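Side-chain contact in periplasmic binding protein (Pseudomonas aeruginosa, PDB 2R79), which binds heme in the periplasm and probably delivers it for transport into the cell: residues Trp166-Ala171 with Ala257-Ser262. Numbering follows the deposited sequence.
Sequences WVLNRA and AAFYPS. With SO4 (sulfate ion), chain C.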
loop_
_atom_site.group_PDB
_atom_site.type_symbol
_atom_site.label_atom_id
_atom_site.label_comp_id
_atom_site.label_asym_id
_atom_site.label_seq_id
_atom_site.Cartn_x
_atom_site.Cartn_y
_atom_site.Cartn_z
ATOM N N TRP A 166 3.538 -12.875 -33.606
ATOM C CA TRP A 166 4.979 -12.905 -33.385
ATOM C C TRP A 166 5.241 -13.288 -31.928
ATOM O O TRP A 166 6.095 -14.130 -31.634
ATOM C CB TRP A 166 5.568 -11.530 -33.664
ATOM C CG TRP A 166 7.055 -11.479 -33.648
ATOM C CD1 TRP A 166 7.896 -11.608 -34.724
ATOM C CD2 TRP A 166 7.891 -11.233 -32.512
ATOM N NE1 TRP A 166 9.197 -11.445 -34.325
ATOM C CE2 TRP A 166 9.227 -11.213 -32.975
ATOM C CE3 TRP A 166 7.643 -11.024 -31.147
ATOM C CZ2 TRP A 166 10.314 -10.990 -32.123
ATOM C CZ3 TRP A 166 8.726 -10.802 -30.296
ATOM C CH2 TRP A 166 10.044 -10.785 -30.791
ATOM N N VAL A 167 4.501 -12.669 -31.018
ATOM C CA VAL A 167 4.658 -12.952 -29.600
ATOM C C VAL A 167 4.286 -14.391 -29.240
ATOM O O VAL A 167 4.958 -15.023 -28.421
ATOM C CB VAL A 167 3.826 -11.964 -28.743
ATOM C CG1 VAL A 167 3.699 -12.477 -27.310
ATOM C CG2 VAL A 167 4.508 -10.602 -28.740
ATOM N N LEU A 168 3.228 -14.918 -29.846
ATOM C CA LEU A 168 2.832 -16.288 -29.544
ATOM C C LEU A 168 3.890 -17.261 -30.050
ATOM O O LEU A 168 4.267 -18.201 -29.350
ATOM C CB LEU A 168 1.470 -16.615 -30.177
ATOM C CG LEU A 168 0.226 -15.938 -29.587
ATOM C CD1 LEU A 168 -1.032 -16.397 -30.347
ATOM C CD2 LEU A 168 0.102 -16.289 -28.113
ATOM N N ASN A 169 4.372 -17.033 -31.265
ATOM C CA ASN A 169 5.387 -17.910 -31.833
ATOM C C ASN A 169 6.688 -17.859 -31.052
ATOM O O ASN A 169 7.247 -18.894 -30.700
ATOM C CB ASN A 169 5.651 -17.561 -33.301
ATOM C CG ASN A 169 4.499 -17.968 -34.210
ATOM O OD1 ASN A 169 4.046 -19.117 -34.177
ATOM N ND2 ASN A 169 4.019 -17.030 -35.026
ATOM N N ARG A 170 7.163 -16.654 -30.765
ATOM C CA ARG A 170 8.404 -16.500 -30.031
ATOM C C ARG A 170 8.329 -17.048 -28.619
ATOM O O ARG A 170 9.359 -17.349 -28.025
ATOM C CB ARG A 170 8.814 -15.033 -30.004
ATOM C CG ARG A 170 9.250 -14.507 -31.360
ATOM C CD ARG A 170 10.621 -15.013 -31.709
ATOM N NE ARG A 170 11.084 -14.490 -32.985
ATOM C CZ ARG A 170 12.355 -14.519 -33.376
ATOM N NH1 ARG A 170 13.284 -15.044 -32.583
ATOM N NH2 ARG A 170 12.703 -14.028 -34.558
ATOM N N ALA A 171 7.123 -17.187 -28.078
ATOM C CA ALA A 171 6.967 -17.724 -26.727
ATOM C C ALA A 171 6.772 -19.240 -26.730
ATOM O O ALA A 171 6.532 -19.841 -25.689
ATOM C CB ALA A 171 5.803 -17.037 -26.005
ATOM N N ALA A 257 6.834 -19.370 -19.868
ATOM C CA ALA A 257 6.792 -20.080 -18.587
ATOM C C ALA A 257 5.364 -20.594 -18.360
ATOM O O ALA A 257 5.162 -21.698 -17.844
ATOM C CB ALA A 257 7.212 -19.156 -17.446
ATOM N N ALA A 258 4.377 -19.792 -18.754
ATOM C CA ALA A 258 2.970 -20.181 -18.617
ATOM C C ALA A 258 2.609 -21.264 -19.645
ATOM O O ALA A 258 1.763 -22.117 -19.380
ATOM C CB ALA A 258 2.071 -18.971 -18.813
ATOM N N PHE A 259 3.258 -21.220 -20.812
ATOM C CA PHE A 259 3.013 -22.187 -21.883
ATOM C C PHE A 259 3.665 -23.554 -21.628
ATOM O O PHE A 259 3.178 -24.576 -22.112
ATOM C CB PHE A 259 3.501 -21.621 -23.223
ATOM C CG PHE A 259 2.680 -20.455 -23.738
ATOM C CD1 PHE A 259 3.160 -19.657 -24.769
ATOM C CD2 PHE A 259 1.424 -20.169 -23.202
ATOM C CE1 PHE A 259 2.408 -18.586 -25.263
ATOM C CE2 PHE A 259 0.661 -19.102 -23.687
ATOM C CZ PHE A 259 1.156 -18.310 -24.720
ATOM N N TYR A 260 4.769 -23.564 -20.881
ATOM C CA TYR A 260 5.476 -24.802 -20.538
ATOM C C TYR A 260 5.679 -24.790 -19.031
ATOM O O TYR A 260 6.795 -24.614 -18.552
ATOM C CB TYR A 260 6.842 -24.867 -21.224
ATOM C CG TYR A 260 6.771 -24.877 -22.722
ATOM C CD1 TYR A 260 6.686 -23.688 -23.443
ATOM C CD2 TYR A 260 6.714 -26.083 -23.423
ATOM C CE1 TYR A 260 6.536 -23.700 -24.830
ATOM C CE2 TYR A 260 6.566 -26.105 -24.801
ATOM C CZ TYR A 260 6.477 -24.911 -25.499
ATOM O OH TYR A 260 6.344 -24.930 -26.867
ATOM N N PRO A 261 4.598 -24.986 -18.266
ATOM C CA PRO A 261 4.641 -24.988 -16.799
ATOM C C PRO A 261 5.571 -26.004 -16.145
ATOM O O PRO A 261 5.942 -25.841 -14.987
ATOM C CB PRO A 261 3.177 -25.195 -16.412
ATOM C CG PRO A 261 2.642 -26.009 -17.540
ATOM C CD PRO A 261 3.255 -25.353 -18.752
ATOM N N SER A 262 5.942 -27.044 -16.885
ATOM C CA SER A 262 6.830 -28.083 -16.364
ATOM C C SER A 262 8.294 -27.825 -16.670
ATOM O O SER A 262 9.100 -28.753 -16.695
ATOM C CB SER A 262 6.449 -29.447 -16.933
ATOM O OG SER A 262 5.154 -29.811 -16.508
HETATM S S SO4 C . 11.086 -12.430 -37.535
HETATM O O1 SO4 C . 12.019 -11.996 -38.626
HETATM O O2 SO4 C . 9.675 -12.589 -38.037
HETATM O O3 SO4 C . 11.618 -13.729 -37.019
HETATM O O4 SO4 C . 11.089 -11.466 -36.392
#
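Phe259, on the last turn of helix 248-259, meets Ala171, the residue just after helix 163-170, with one side of its ring. Its CE1 lies 3.8 Å from Ala171 CB, while the carbonyl oxygen Ala171 O comes to the rim of the ring near its plane, 3.5 Å from Phe259 CD1. With CG beside its own backbone N and anti to the carbonyl carbon (chi1 -69°), the phenyl is carried across to the other helix, and its far atom CZ reaches Leu168 CD2 at 4.1 Å. The Leu168 and Phe259 side chains cross at about a right angle, and the methyl approaches the ring obliquely. Tyr260, the first residue past the helix, offers an edge to the same oxygen: Ala171 O lies in the plane of its ring, 4.0 Å from Tyr260 CE1. One carbonyl thus sits at the rims of both aromatic rings. The Tyr260 hydroxyl is hydrogen-bonded to Gly172 O, just beyond Ala171, and to Gln136 NE2, just past helix 111-135.

Elsewhere on helix 163-170, Arg170 lays its CG over the centre of one face of the Trp166 indole, 3.5 Å above the plane. Both residues hold a sulfate, probably from the crystallisation liquor, which Leu94 N also binds: Trp166 NE1 gives O4 a nearly straight hydrogen bond (2.8 Å), Arg170 NH2 a more bent one to O3 (135°).

Away from the heme pocket, this buried contact, apolar between the side chains of Leu168, Ala171 and Phe259, joins the C-terminal ends of helices 163-170 and 248-259 on the mixed sheet of the C-terminal lobe; strand 143-150 packs on Leu168 and Phe259 through Val144, and helix 111-135 meets Tyr260 through Trp131 and Ala135.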